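Local coordinates for intracellular serine protease (PDB 4ZOQ), which probably cleaves peptide bonds as a subtilisin-like serine endopeptidase that processes lanthipeptides, at residues B[122-125]-B[126-130]; B[56-59]-B[60-63]; B[203-206]-B[207-211]. All coordinates share one frame; numbering follows the deposited sequence.

Contact 1. Residues B[122-125]-B[126-130]; sequences AMVD and AVNDG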
loop_
_atom_site.group_PDB
_atom_site.type_symbol
_atom_site.label_atom_id
_atom_site.label_comp_id
_atom_site.label_asym_id
_atom_site.label_seq_id
_atom_site.Cartn_x
_atom_site.Cartn_y
_atom_site.Cartn_z
ATOM N N ALA B 122 11.338 -3.885 -2.853
ATOM C CA ALA B 122 10.094 -4.464 -3.336
ATOM C C ALA B 122 9.455 -3.568 -4.401
ATOM O O ALA B 122 8.940 -4.059 -5.416
ATOM C CB ALA B 122 9.120 -4.695 -2.187
ATOM N N MET B 123 9.543 -2.261 -4.219
ATOM C CA MET B 123 8.969 -1.367 -5.209
ATOM C C MET B 123 9.638 -1.613 -6.545
ATOM O O MET B 123 8.973 -1.805 -7.571
ATOM C CB MET B 123 9.138 0.105 -4.802
ATOM C CG MET B 123 8.232 0.545 -3.647
ATOM S SD MET B 123 8.571 2.236 -3.074
ATOM C CE MET B 123 8.013 3.251 -4.457
ATOM N N VAL B 124 10.963 -1.646 -6.523
ATOM C CA VAL B 124 11.705 -1.760 -7.752
ATOM C C VAL B 124 11.455 -3.109 -8.405
ATOM O O VAL B 124 11.193 -3.194 -9.610
ATOM C CB VAL B 124 13.194 -1.544 -7.502
ATOM C CG1 VAL B 124 13.970 -1.839 -8.771
ATOM C CG2 VAL B 124 13.408 -0.112 -7.077
ATOM N N ASP B 125 11.491 -4.163 -7.606
ATOM C CA ASP B 125 11.220 -5.493 -8.136
ATOM C C ASP B 125 9.838 -5.551 -8.749
ATOM O O ASP B 125 9.673 -6.057 -9.859
ATOM C CB ASP B 125 11.363 -6.565 -7.048
ATOM C CG ASP B 125 12.818 -6.824 -6.662
ATOM O OD1 ASP B 125 13.721 -6.423 -7.428
ATOM O OD2 ASP B 125 13.060 -7.424 -5.598
ATOM N N ALA B 126 8.854 -5.007 -8.035
ATOM C CA ALA B 126 7.465 -5.055 -8.480
ATOM C C ALA B 126 7.304 -4.390 -9.852
ATOM O O ALA B 126 6.563 -4.891 -10.718
ATOM C CB ALA B 126 6.543 -4.388 -7.431
ATOM N N VAL B 127 8.018 -3.276 -10.043
ATOM C CA VAL B 127 8.059 -2.585 -11.330
ATOM C C VAL B 127 8.642 -3.490 -12.421
ATOM O O VAL B 127 8.051 -3.668 -13.497
ATOM C CB VAL B 127 8.911 -1.299 -11.248
ATOM C CG1 VAL B 127 9.067 -0.682 -12.609
ATOM C CG2 VAL B 127 8.277 -0.290 -10.304
ATOM N N ASN B 128 9.815 -4.055 -12.136
ATOM C CA ASN B 128 10.518 -4.913 -13.099
ATOM C C ASN B 128 9.737 -6.207 -13.423
ATOM O O ASN B 128 9.939 -6.801 -14.485
ATOM C CB ASN B 128 11.919 -5.263 -12.578
ATOM C CG ASN B 128 12.863 -4.048 -12.526
ATOM O OD1 ASN B 128 12.625 -3.007 -13.151
ATOM N ND2 ASN B 128 13.932 -4.187 -11.759
ATOM N N ASP B 129 8.843 -6.615 -12.516
ATOM C CA ASP B 129 7.998 -7.817 -12.676
ATOM C C ASP B 129 6.678 -7.590 -13.404
ATOM O O ASP B 129 5.806 -8.447 -13.398
ATOM C CB ASP B 129 7.683 -8.428 -11.309
ATOM C CG ASP B 129 8.931 -8.854 -10.563
ATOM O OD1 ASP B 129 9.965 -9.094 -11.229
ATOM O OD2 ASP B 129 8.894 -8.927 -9.312
ATOM N N GLY B 130 6.516 -6.415 -13.981
ATOM C CA GLY B 130 5.368 -6.122 -14.804
ATOM C C GLY B 130 4.087 -5.744 -14.073
ATOM O O GLY B 130 3.035 -5.736 -14.697
HETATM O O HOH W 1 14.287 -5.901 -9.807
#

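Contact 2. Residues B[56-59]-B[60-63]; sequences LDHP and DLKA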
loop_
_atom_site.group_PDB
_atom_site.type_symbol
_atom_site.label_atom_id
_atom_site.label_comp_id
_atom_site.label_asym_id
_atom_site.label_seq_id
_atom_site.Cartn_x
_atom_site.Cartn_y
_atom_site.Cartn_z
ATOM N N LEU B 56 -2.092 -17.348 1.496
ATOM C CA LEU B 56 -2.116 -17.796 0.096
ATOM C C LEU B 56 -3.300 -18.683 -0.266
ATOM O O LEU B 56 -3.664 -18.798 -1.441
ATOM C CB LEU B 56 -0.811 -18.530 -0.226
ATOM C CG LEU B 56 0.439 -17.668 -0.034
ATOM C CD1 LEU B 56 1.714 -18.493 -0.171
ATOM C CD2 LEU B 56 0.426 -16.551 -1.058
ATOM N N ASP B 57 -3.868 -19.363 0.721
ATOM C CA ASP B 57 -4.943 -20.273 0.396
ATOM C C ASP B 57 -6.298 -19.824 0.987
ATOM O O ASP B 57 -7.235 -20.629 1.106
ATOM C CB ASP B 57 -4.569 -21.679 0.895
ATOM C CG ASP B 57 -5.290 -22.780 0.142
ATOM O OD1 ASP B 57 -5.486 -22.624 -1.091
ATOM O OD2 ASP B 57 -5.674 -23.789 0.777
ATOM N N HIS B 58 -6.421 -18.542 1.306
ATOM C CA HIS B 58 -7.700 -17.974 1.734
ATOM C C HIS B 58 -8.716 -18.168 0.611
ATOM O O HIS B 58 -8.418 -17.869 -0.546
ATOM C CB HIS B 58 -7.564 -16.487 2.110
ATOM C CG HIS B 58 -8.761 -15.926 2.823
ATOM N ND1 HIS B 58 -9.964 -15.674 2.190
ATOM C CD2 HIS B 58 -8.945 -15.589 4.122
ATOM C CE1 HIS B 58 -10.830 -15.196 3.064
ATOM N NE2 HIS B 58 -10.237 -15.134 4.244
ATOM N N PRO B 59 -9.905 -18.704 0.942
ATOM C CA PRO B 59 -10.929 -19.038 -0.064
ATOM C C PRO B 59 -11.226 -17.886 -1.014
ATOM O O PRO B 59 -11.432 -18.089 -2.215
ATOM C CB PRO B 59 -12.180 -19.352 0.782
ATOM C CG PRO B 59 -11.661 -19.687 2.124
ATOM C CD PRO B 59 -10.391 -18.907 2.319
ATOM N N ASP B 60 -11.200 -16.668 -0.485
ATOM C CA ASP B 60 -11.521 -15.512 -1.303
ATOM C C ASP B 60 -10.340 -15.020 -2.130
ATOM O O ASP B 60 -10.532 -14.412 -3.180
ATOM C CB ASP B 60 -12.048 -14.396 -0.411
ATOM C CG ASP B 60 -13.334 -14.772 0.279
ATOM O OD1 ASP B 60 -14.158 -15.495 -0.334
ATOM O OD2 ASP B 60 -13.523 -14.348 1.434
ATOM N N LEU B 61 -9.118 -15.311 -1.693
ATOM C CA LEU B 61 -7.943 -14.704 -2.335
ATOM C C LEU B 61 -7.159 -15.682 -3.230
ATOM O O LEU B 61 -6.490 -15.250 -4.161
ATOM C CB LEU B 61 -6.999 -14.130 -1.268
ATOM C CG LEU B 61 -7.696 -13.206 -0.268
ATOM C CD1 LEU B 61 -6.738 -12.690 0.833
ATOM C CD2 LEU B 61 -8.427 -12.064 -0.982
ATOM N N LYS B 62 -7.249 -16.989 -2.976
ATOM C CA LYS B 62 -6.397 -17.950 -3.696
ATOM C C LYS B 62 -6.560 -17.908 -5.232
ATOM O O LYS B 62 -5.575 -18.065 -5.936
ATOM C CB LYS B 62 -6.606 -19.377 -3.167
ATOM C CG LYS B 62 -7.996 -19.948 -3.340
ATOM C CD LYS B 62 -8.070 -21.330 -2.700
ATOM C CE LYS B 62 -9.460 -21.976 -2.840
ATOM N NZ LYS B 62 -9.633 -22.649 -4.164
ATOM N N ALA B 63 -7.760 -17.666 -5.765
ATOM C CA ALA B 63 -7.940 -17.593 -7.236
ATOM C C ALA B 63 -7.171 -16.456 -7.922
ATOM O O ALA B 63 -6.919 -16.528 -9.135
ATOM C CB ALA B 63 -9.416 -17.467 -7.592
HETATM O O HOH W 2 -10.593 -17.489 -4.422
#

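Contact 3. Residues B[203-206]-B[207-211]; sequences GSNM and KSNNI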
loop_
_atom_site.group_PDB
_atom_site.type_symbol
_atom_site.label_atom_id
_atom_site.label_comp_id
_atom_site.label_asym_id
_atom_site.label_seq_id
_atom_site.Cartn_x
_atom_site.Cartn_y
_atom_site.Cartn_z
ATOM N N GLY B 203 -6.232 8.728 2.432
ATOM C CA GLY B 203 -6.831 8.798 3.755
ATOM C C GLY B 203 -8.106 7.980 3.860
ATOM O O GLY B 203 -8.552 7.366 2.892
ATOM N N SER B 204 -8.715 7.982 5.033
ATOM C CA SER B 204 -9.841 7.108 5.286
ATOM C C SER B 204 -11.092 7.899 5.681
ATOM O O SER B 204 -11.009 8.746 6.558
ATOM C CB SER B 204 -9.489 6.108 6.394
ATOM O OG SER B 204 -10.655 5.387 6.805
ATOM N N ASN B 205 -12.227 7.659 5.018
ATOM C CA ASN B 205 -13.462 8.300 5.448
ATOM C C ASN B 205 -14.421 7.279 6.114
ATOM O O ASN B 205 -14.224 6.060 6.064
ATOM C CB ASN B 205 -14.171 9.039 4.282
ATOM C CG ASN B 205 -14.658 8.105 3.162
ATOM O OD1 ASN B 205 -13.963 7.880 2.176
ATOM N ND2 ASN B 205 -15.859 7.550 3.323
ATOM N N MET B 206 -15.473 7.813 6.722
ATOM C CA MET B 206 -16.472 7.031 7.425
ATOM C C MET B 206 -17.652 6.745 6.524
ATOM O O MET B 206 -17.750 7.313 5.432
ATOM C CB MET B 206 -16.966 7.810 8.637
ATOM C CG MET B 206 -15.881 8.235 9.533
ATOM S SD MET B 206 -15.169 6.856 10.409
ATOM C CE MET B 206 -16.554 6.444 11.480
ATOM N N LYS B 207 -18.578 5.924 7.018
ATOM C CA LYS B 207 -19.801 5.614 6.279
ATOM C C LYS B 207 -20.558 6.903 5.967
ATOM O O LYS B 207 -21.093 7.058 4.886
ATOM C CB LYS B 207 -20.693 4.674 7.081
ATOM C CG LYS B 207 -22.036 4.360 6.435
ATOM C CD LYS B 207 -22.903 3.565 7.422
ATOM C CE LYS B 207 -22.392 2.158 7.601
ATOM N NZ LYS B 207 -23.340 1.336 8.364
ATOM N N SER B 208 -20.515 7.858 6.887
ATOM C CA SER B 208 -21.215 9.134 6.714
ATOM C C SER B 208 -20.494 10.065 5.762
ATOM O O SER B 208 -21.021 11.111 5.411
ATOM C CB SER B 208 -21.350 9.836 8.057
ATOM O OG SER B 208 -20.061 10.182 8.525
ATOM N N ASN B 209 -19.285 9.661 5.365
ATOM C CA ASN B 209 -18.370 10.438 4.519
ATOM C C ASN B 209 -17.582 11.485 5.285
ATOM O O ASN B 209 -16.767 12.182 4.676
ATOM C CB ASN B 209 -19.048 11.095 3.314
ATOM C CG ASN B 209 -19.449 10.087 2.283
ATOM O OD1 ASN B 209 -18.788 9.057 2.138
ATOM N ND2 ASN B 209 -20.472 10.397 1.500
ATOM N N ASN B 210 -17.825 11.605 6.590
ATOM C CA ASN B 210 -16.919 12.383 7.425
ATOM C C ASN B 210 -15.537 11.713 7.455
ATOM O O ASN B 210 -15.420 10.492 7.353
ATOM C CB ASN B 210 -17.424 12.496 8.859
ATOM C CG ASN B 210 -18.674 13.337 8.983
ATOM O OD1 ASN B 210 -18.955 14.203 8.141
ATOM N ND2 ASN B 210 -19.429 13.105 10.056
ATOM N N ILE B 211 -14.486 12.498 7.640
ATOM C CA ILE B 211 -13.166 11.891 7.670
ATOM C C ILE B 211 -13.101 11.004 8.903
ATOM O O ILE B 211 -13.707 11.327 9.928
ATOM C CB ILE B 211 -12.026 12.953 7.704
ATOM C CG1 ILE B 211 -10.693 12.329 7.240
ATOM C CG2 ILE B 211 -11.903 13.596 9.115
ATOM C CD1 ILE B 211 -10.631 12.083 5.725
#

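Contact 1. Residues B[122-125]-B[126-130]
Val124 CG1, anti to its backbone nitrogen (chi1 173°), runs alongside the Asn128 amide, 3.8 Å from ND2. Side-chain packing along the helix sets methyls against polar atoms: Val127 CG2 likewise rests 3.2 Å from Met123 O, and the Val127 side chain also packs on Tyr161 of helix 146-164. Ala122 and Ala126 face the central sheet, both touching Tyr106.

Among the backbone bonds, Ala122 O, Met123 O and Val124 O accept in turn from the amides of Ala126, Val127 and Asn128. The last is the straightest, Asn128 N to Val124 O at 3.0 Å and 168°. The next, Asp129 N to Asp125 O at 2.8 Å, is bent to 134° as Asp129 leaves helical geometry.

Of the polar side chains, Asp125 OD2 bonds to Tyr73 OH and Asn128 OD1 to Tyr161 OH, while Asn128 ND2 reaches Glu60 of the other protein chain of the assembly. A water modelled between Asp125 OD1 (2.5 Å) and Asn128 ND2 (2.6 Å) is doubtfully close to both.

Gly130, with positive phi, is the C-prime residue of a Schellman motif: its N bonds to Val127 O at 3.2 Å and His131 N turns back to Ala126 O, ending helix 116-128.

Contact 2. Residues B[56-59]-B[60-63]
Leu56 O and Lys62 CB touch at 3.5 Å. At Asp57 the carboxylate lies alongside the Lys62 chain, and OD1 rests 3.3 Å from Lys62 CD. The lysine's last bend (chi4 83°) leaves NZ 5.2 Å from Asp57 OD1, so the opposite charges are near without pairing.

His58 binds the following residues through both its carbonyl and its ring. The carbonyl oxygen takes two amides: Lys62 N, at 2.8 Å, arrives nearly in line with the C=O bond, whereas Leu61 N, at 2.9 Å, sits well above the carbonyl plane. The imidazole, swung anti to the backbone N (chi1 -168°), accepts Asp60 N at ND1, 3.1 Å away and close to the ring plane. Asp60 OD2 approaches CE1 to 3.3 Å, with the carboxylate turned 45° from the ring.

Pro59 CD sits above one face of the His58 ring, displaced toward its rim.

The turn belongs to the loop that follows strand 46-51, whose last residue, Asp51, is the predicted charge-relay aspartate of the subtilase fold. Outward bonds from His58 NE2 to Gly268 O and from Asp60 OD2 to Tyr269 OH anchor it, Thr249 of strand 246-249 touches His58, Asp60 and Leu61, and Leu61 packs on helix 86-97.

Contact 3. Residues B[203-206]-B[207-211]
Asn205 and Asn209 lie side by side and point the same way, their amide planes 66° apart, across a type I beta turn that runs from Met206 to Asn209 at the end of strand 200-205. In the subtilisin-like sheet this strand lies beside 221-226, and the turn starts the loop joining the two.

The Asn205 amide reaches forward along the chain: CG sits between the backbone N and the carbonyl carbon (chi1 65°), which brings ND2 to Met206 O at 2.8 Å, with the oxygen close to the amide plane. Asn209 N reaches the same oxygen from the opposite face of the carbonyl plane, also at 2.8 Å. Two donors thus grip Met206 O, and the bond from Asn209 N closes the turn.

The Met206 side chain leaves in a different direction. CG passes 3.2 Å from Asn210 O, and the chain then bends at chi2 and chi3 to pack against Ser212 and Tyr229. Flanking the turn, Asn205 and Ile211 form a single backbone bridge, while Ile211 CD1 lies 3.5 Å from Ser204 O.

Ser208 OG accepts Asn210 N at 3.3 Å in an ST turn, and this hydroxyl and Asn210 ND2 both bond to Glu232. Along the returning chain, Met206 N bonds to Asn210 O at 2.8 Å, with an N-H...O angle of 154°.

From the N terminus, contact 2 comes first: residues 56-63 close a tight turn in the loop from strand 46-51 to strand 71-72, near helix 86-97 and strand 246-249. Contact 1 follows at the C-terminal end of helix 116-128, where the chain turns off towards strand 133-136, and contact 3 closes a turn just beyond strand 200-205, starting the link to strand 221-226. The three lie in series, none enclosing or crossing another. No two touch; contacts 1 and 2 approach most closely, about 14 Å between nearest atoms, whereas contacts 1 and 3 lie on opposite sides of the chain's centre, 32 Å between centres.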